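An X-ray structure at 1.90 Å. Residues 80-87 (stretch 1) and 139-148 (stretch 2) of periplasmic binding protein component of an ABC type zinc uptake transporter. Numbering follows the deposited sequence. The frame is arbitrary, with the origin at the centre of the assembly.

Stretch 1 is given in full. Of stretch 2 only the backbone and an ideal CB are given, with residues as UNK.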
ATOM      1  N   ILE A  80      -9.803  -3.593 -14.003  1.00 18.31           N
ATOM      2  CA  ILE A  80      -9.726  -2.144 -13.790  1.00 14.93           C
ATOM      3  C   ILE A  80      -8.316  -1.788 -13.356  1.00 20.69           C
ATOM      4  O   ILE A  80      -7.873  -2.192 -12.293  1.00 17.77           O
ATOM      5  CB  ILE A  80     -10.722  -1.697 -12.726  1.00 14.71           C
ATOM      6  CG1 ILE A  80     -12.157  -1.885 -13.253  1.00 18.04           C
ATOM      7  CG2 ILE A  80     -10.486  -0.248 -12.377  1.00 15.09           C
ATOM      8  CD1 ILE A  80     -13.247  -1.848 -12.185  1.00 28.05           C
ATOM      9  N   ASP A  81      -7.616  -1.006 -14.176  1.00 14.01           N
ATOM     10  CA  ASP A  81      -6.251  -0.615 -13.863  1.00 17.00           C
ATOM     11  C   ASP A  81      -6.293   0.662 -13.027  1.00 17.99           C
ATOM     12  O   ASP A  81      -6.444   1.771 -13.559  1.00 21.05           O
ATOM     13  CB  ASP A  81      -5.491  -0.390 -15.154  1.00 21.61           C
ATOM     14  CG  ASP A  81      -4.076   0.097 -14.920  1.00 31.40           C
ATOM     15  OD1 ASP A  81      -3.636   0.222 -13.750  1.00 25.00           O
ATOM     16  OD2 ASP A  81      -3.408   0.366 -15.936  1.00 38.24           O
ATOM     17  N   SER A  82      -6.149   0.531 -11.709  1.00 16.94           N
ATOM     18  CA  SER A  82      -6.293   1.733 -10.890  1.00 16.88           C
ATOM     19  C   SER A  82      -5.147   2.705 -10.935  1.00 15.31           C
ATOM     20  O   SER A  82      -5.283   3.830 -10.459  1.00 18.16           O
ATOM     21  CB  SER A  82      -6.648   1.366  -9.435  1.00 21.11           C
ATOM     22  OG  SER A  82      -5.509   0.948  -8.759  1.00 18.89           O
ATOM     23  N   ALA A  83      -4.029   2.314 -11.547  1.00 14.94           N
ATOM     24  CA  ALA A  83      -2.890   3.202 -11.636  1.00 15.89           C
ATOM     25  C   ALA A  83      -2.942   4.117 -12.879  1.00 17.76           C
ATOM     26  O   ALA A  83      -2.000   4.892 -13.111  1.00 19.01           O
ATOM     27  CB  ALA A  83      -1.596   2.403 -11.668  1.00 15.57           C
ATOM     28  N   GLN A  84      -4.024   4.065 -13.649  1.00 17.89           N
ATOM     29  CA  GLN A  84      -4.049   4.910 -14.863  1.00 20.51           C
ATOM     30  C   GLN A  84      -3.755   6.384 -14.628  1.00 20.45           C
ATOM     31  O   GLN A  84      -4.317   7.027 -13.733  1.00 18.09           O
ATOM     32  CB  GLN A  84      -5.365   4.756 -15.655  1.00 25.05           C
ATOM     33  CG  GLN A  84      -6.650   5.128 -14.988  1.00 46.72           C
ATOM     34  CD  GLN A  84      -7.863   5.117 -15.962  1.00 57.22           C
ATOM     35  OE1 GLN A  84      -8.014   4.198 -16.791  1.00 57.38           O
ATOM     36  NE2 GLN A  84      -8.737   6.140 -15.844  1.00 57.15           N
ATOM     37  N   GLY A  85      -2.806   6.900 -15.412  1.00 16.36           N
ATOM     38  CA  GLY A  85      -2.490   8.309 -15.355  1.00 18.67           C
ATOM     39  C   GLY A  85      -1.477   8.680 -14.310  1.00 18.09           C
ATOM     40  O   GLY A  85      -1.035   9.813 -14.262  1.00 21.23           O
ATOM     41  N   ILE A  86      -1.047   7.726 -13.482  1.00 20.12           N
ATOM     42  CA  ILE A  86      -0.106   8.062 -12.421  1.00 17.19           C
ATOM     43  C   ILE A  86       1.353   7.915 -12.832  1.00 16.87           C
ATOM     44  O   ILE A  86       1.750   6.876 -13.374  1.00 19.49           O
ATOM     45  CB  ILE A  86      -0.384   7.136 -11.163  1.00 16.21           C
ATOM     46  CG1 ILE A  86      -1.742   7.515 -10.554  1.00 19.57           C
ATOM     47  CG2 ILE A  86       0.768   7.216 -10.181  1.00 21.64           C
ATOM     48  CD1 ILE A  86      -2.925   6.902 -11.252  1.00 28.05           C
ATOM     49  N   THR A  87       2.171   8.932 -12.546  1.00 15.02           N
ATOM     50  CA  THR A  87       3.594   8.857 -12.890  1.00 18.20           C
ATOM     51  C   THR A  87       4.275   8.148 -11.699  1.00 23.24           C
ATOM     52  O   THR A  87       4.271   8.670 -10.581  1.00 21.89           O
ATOM     53  CB  THR A  87       4.222  10.266 -13.062  1.00 23.45           C
ATOM     54  OG1 THR A  87       3.557  10.978 -14.133  1.00 28.08           O
ATOM     55  CG2 THR A  87       5.684  10.128 -13.369  1.00 21.81           C
ATOM     56  N   UNK A 139      -2.717  11.259  -1.712  1.00 12.79           N
ATOM     57  CA  UNK A 139      -2.777  12.061  -2.950  1.00 17.74           C
ATOM     58  C   UNK A 139      -3.006  11.154  -4.158  1.00 15.37           C
ATOM     59  O   UNK A 139      -3.887  11.400  -4.971  1.00 16.86           O
ATOM     60  CB  UNK A 139      -1.491  12.870  -3.135  1.00 17.74           C
ATOM     61  N   UNK A 140      -2.234  10.082  -4.247  1.00 13.41           N
ATOM     62  CA  UNK A 140      -2.382   9.161  -5.364  1.00 13.74           C
ATOM     63  C   UNK A 140      -3.645   8.328  -5.208  1.00 16.86           C
ATOM     64  O   UNK A 140      -4.233   7.887  -6.194  1.00 15.06           O
ATOM     65  CB  UNK A 140      -1.156   8.252  -5.477  1.00 13.74           C
ATOM     66  N   UNK A 141      -4.121   8.133  -3.978  1.00 13.68           N
ATOM     67  CA  UNK A 141      -5.350   7.360  -3.865  1.00 12.15           C
ATOM     68  C   UNK A 141      -6.532   8.137  -4.421  1.00  9.89           C
ATOM     69  O   UNK A 141      -7.520   7.541  -4.818  1.00 13.72           O
ATOM     70  CB  UNK A 141      -5.609   6.976  -2.407  1.00 12.15           C
ATOM     71  N   UNK A 142      -6.477   9.472  -4.345  1.00 13.04           N
ATOM     72  CA  UNK A 142      -7.543  10.249  -5.006  1.00 15.43           C
ATOM     73  C   UNK A 142      -7.659   9.841  -6.470  1.00 15.80           C
ATOM     74  O   UNK A 142      -8.751   9.715  -6.976  1.00 13.57           O
ATOM     75  CB  UNK A 142      -7.270  11.751  -4.898  1.00 15.43           C
ATOM     76  N   UNK A 143      -6.525   9.697  -7.142  1.00 16.81           N
ATOM     77  CA  UNK A 143      -6.539   9.284  -8.564  1.00 19.45           C
ATOM     78  C   UNK A 143      -7.040   7.872  -8.699  1.00 17.29           C
ATOM     79  O   UNK A 143      -7.834   7.597  -9.603  1.00 15.89           O
ATOM     80  CB  UNK A 143      -5.146   9.398  -9.186  1.00 19.45           C
ATOM     81  N   UNK A 144      -6.586   6.949  -7.813  1.00 14.74           N
ATOM     82  CA  UNK A 144      -7.077   5.565  -7.931  1.00 12.38           C
ATOM     83  C   UNK A 144      -8.572   5.511  -7.736  1.00 14.43           C
ATOM     84  O   UNK A 144      -9.283   4.814  -8.464  1.00 14.84           O
ATOM     85  CB  UNK A 144      -6.388   4.651  -6.915  1.00 12.38           C
ATOM     86  N   UNK A 145      -9.056   6.250  -6.741  1.00 12.75           N
ATOM     87  CA  UNK A 145     -10.472   6.254  -6.456  1.00 10.95           C
ATOM     88  C   UNK A 145     -11.304   6.769  -7.637  1.00 12.50           C
ATOM     89  O   UNK A 145     -12.383   6.236  -7.909  1.00 14.23           O
ATOM     90  CB  UNK A 145     -10.742   7.104  -5.213  1.00 10.95           C
ATOM     91  N   UNK A 146     -10.830   7.850  -8.250  1.00 13.48           N
ATOM     92  CA  UNK A 146     -11.554   8.428  -9.402  1.00 13.79           C
ATOM     93  C   UNK A 146     -11.667   7.398 -10.547  1.00 15.75           C
ATOM     94  O   UNK A 146     -12.729   7.180 -11.091  1.00 16.42           O
ATOM     95  CB  UNK A 146     -10.844   9.690  -9.898  1.00 13.79           C
ATOM     96  N   UNK A 147     -10.566   6.717 -10.843  1.00 15.54           N
ATOM     97  CA  UNK A 147     -10.516   5.715 -11.903  1.00 17.36           C
ATOM     98  C   UNK A 147     -11.463   4.603 -11.543  1.00 17.74           C
ATOM     99  O   UNK A 147     -12.261   4.152 -12.362  1.00 15.61           O
ATOM    100  CB  UNK A 147      -9.098   5.180 -12.112  1.00 17.36           C
ATOM    101  N   UNK A 148     -11.406   4.137 -10.295  1.00 14.51           N
ATOM    102  CA  UNK A 148     -12.305   3.052  -9.931  1.00 13.30           C
ATOM    103  C   UNK A 148     -13.793   3.413 -10.048  1.00 12.09           C
ATOM    104  O   UNK A 148     -14.604   2.632 -10.594  1.00 14.67           O
ATOM    105  CB  UNK A 148     -12.002   2.607  -8.499  1.00 13.30           C
TER

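Stretch 2 is one continuous helix lying against a strand end and two successive turns.

Position 139 has nothing of stretch 1 within reach of its CB, and many side chains would suit; it is Thr139.

Position 140 points toward stretch 1, with its ideal CB 5.2 Å from Ile86 CG1. That gap asks for an apolar chain of medium length, such as leucine, isoleucine or methionine. The residue is Leu140, whose CD2 comes 4.3 Å from Ile86 CG2, a loose apolar contact.

Positions 141 and 142 find no partner here, the first pointing away and the second out of reach. They are Val141 and Lys142.

Position 143 points toward stretch 1, its ideal CB 4.1 Å from Ile86 CG1. The first carbons should be aliphatic, but a long chain could turn off and carry a polar end elsewhere. Arg143 does this: its CB lies beside the Ile86 side chain, while its end leads away from stretch 1.

At position 144 the CA atoms of the two stretches come nearest, the CA of 144 lying 4.9 Å from Ser82 CA. CA-to-CB runs sideways, and the ideal CB is 3.8 Å from Ser82 O, so a slim start is needed; alanine, serine or an unbranched longer chain would fit. The CA also offers a C-H to Ser82 O at 3.6 Å. Gln144 sets its CG 3.4 Å from Ser82 O, and its amide reaches a water that donates to both Gln144 OE1 (3.0 Å) and Ser82 OG (2.8 Å), joining the two side chains without direct hydrogen bonding.

Position 145 points away and 146 sideways, both with open choice as far as stretch 1 is concerned. Ala145 fills the first; at the second, Thr146 OG1 donates to Lys142 O one turn back (2.9 Å).

Position 147 points toward the first turn, its ideal CB 3.8 Å from Gln84 CG and 4.6 Å from Asp81 O. The space is shallow, favouring a small or beta-branched residue: alanine, serine, valine or threonine. Thr147 has the largest covered area in the contact. Its CG2 lies 3.4 Å from Asp81 O and 4.2 Å from Ser82 CA, while OG1, 3.2 Å from Gln84 CG, donates to Arg143 O (3.2 Å), giving the hydroxyl a partner within the helix.

Position 148 runs sideways, its ideal CB 5.0 Å from Ile80 CG2, leaving room for a branched or longer aliphatic chain. Ile148 brings CG1 to 4.0 Å from Ser82 CB.

Stretch 2, residues 139-148: TLVKRQATTI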
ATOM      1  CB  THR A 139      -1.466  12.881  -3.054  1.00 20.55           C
ATOM      2  OG1 THR A 139      -1.523  13.877  -2.030  1.00 23.36           O
ATOM      3  CG2 THR A 139      -1.308  13.609  -4.405  1.00 29.36           C
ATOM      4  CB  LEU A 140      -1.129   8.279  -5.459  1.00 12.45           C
ATOM      5  CG  LEU A 140       0.138   8.949  -5.956  1.00 20.12           C
ATOM      6  CD1 LEU A 140       0.511  10.078  -5.049  1.00 39.31           C
ATOM      7  CD2 LEU A 140       1.291   7.892  -5.956  1.00 14.07           C
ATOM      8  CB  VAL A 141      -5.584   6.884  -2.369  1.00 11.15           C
ATOM      9  CG1 VAL A 141      -6.997   6.299  -2.162  1.00  8.48           C
ATOM     10  CG2 VAL A 141      -4.547   5.740  -2.099  1.00 10.40           C
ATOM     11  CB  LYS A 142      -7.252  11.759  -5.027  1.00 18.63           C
ATOM     12  CG  LYS A 142      -7.238  12.383  -3.623  1.00 19.87           C
ATOM     13  CD  LYS A 142      -7.011  13.904  -3.748  1.00 28.41           C
ATOM     14  CE  LYS A 142      -6.845  14.585  -2.386  1.00 34.28           C
ATOM     15  NZ  LYS A 142      -6.881  16.089  -2.589  1.00 32.78           N
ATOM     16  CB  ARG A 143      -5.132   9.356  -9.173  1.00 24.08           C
ATOM     17  CG  ARG A 143      -4.383  10.626  -8.849  1.00 41.95           C
ATOM     18  CD  ARG A 143      -5.119  11.815  -9.382  1.00 52.81           C
ATOM     19  NE  ARG A 143      -4.335  13.045  -9.330  1.00 64.89           N
ATOM     20  CZ  ARG A 143      -4.493  14.046 -10.195  1.00 72.30           C
ATOM     21  NH1 ARG A 143      -5.397  13.945 -11.170  1.00 74.23           N
ATOM     22  NH2 ARG A 143      -3.764  15.152 -10.081  1.00 74.10           N
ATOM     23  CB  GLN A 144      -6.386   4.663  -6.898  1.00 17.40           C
ATOM     24  CG  GLN A 144      -4.880   4.470  -7.165  1.00 13.72           C
ATOM     25  CD  GLN A 144      -4.115   4.127  -5.883  1.00 16.84           C
ATOM     26  OE1 GLN A 144      -4.326   3.074  -5.294  1.00 17.74           O
ATOM     27  NE2 GLN A 144      -3.233   5.033  -5.454  1.00 16.18           N
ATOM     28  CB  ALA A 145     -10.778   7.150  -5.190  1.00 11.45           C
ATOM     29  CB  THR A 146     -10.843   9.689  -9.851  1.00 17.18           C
ATOM     30  OG1 THR A 146     -10.858  10.600  -8.757  1.00 17.77           O
ATOM     31  CG2 THR A 146     -11.536  10.335 -11.077  1.00 20.04           C
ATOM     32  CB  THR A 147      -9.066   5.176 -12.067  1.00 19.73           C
ATOM     33  OG1 THR A 147      -8.206   6.248 -12.488  1.00 20.47           O
ATOM     34  CG2 THR A 147      -9.007   4.016 -13.100  1.00 19.93           C
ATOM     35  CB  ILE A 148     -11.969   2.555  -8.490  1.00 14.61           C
ATOM     36  CG1 ILE A 148     -10.521   1.999  -8.458  1.00 17.61           C
ATOM     37  CG2 ILE A 148     -12.996   1.519  -8.059  1.00 19.70           C
ATOM     38  CD1 ILE A 148      -9.965   1.738  -7.061  1.00 28.05           C
TER
HETATM   39  O   HOH W   1      -6.147   0.813  -6.001  1.00 19.65           O
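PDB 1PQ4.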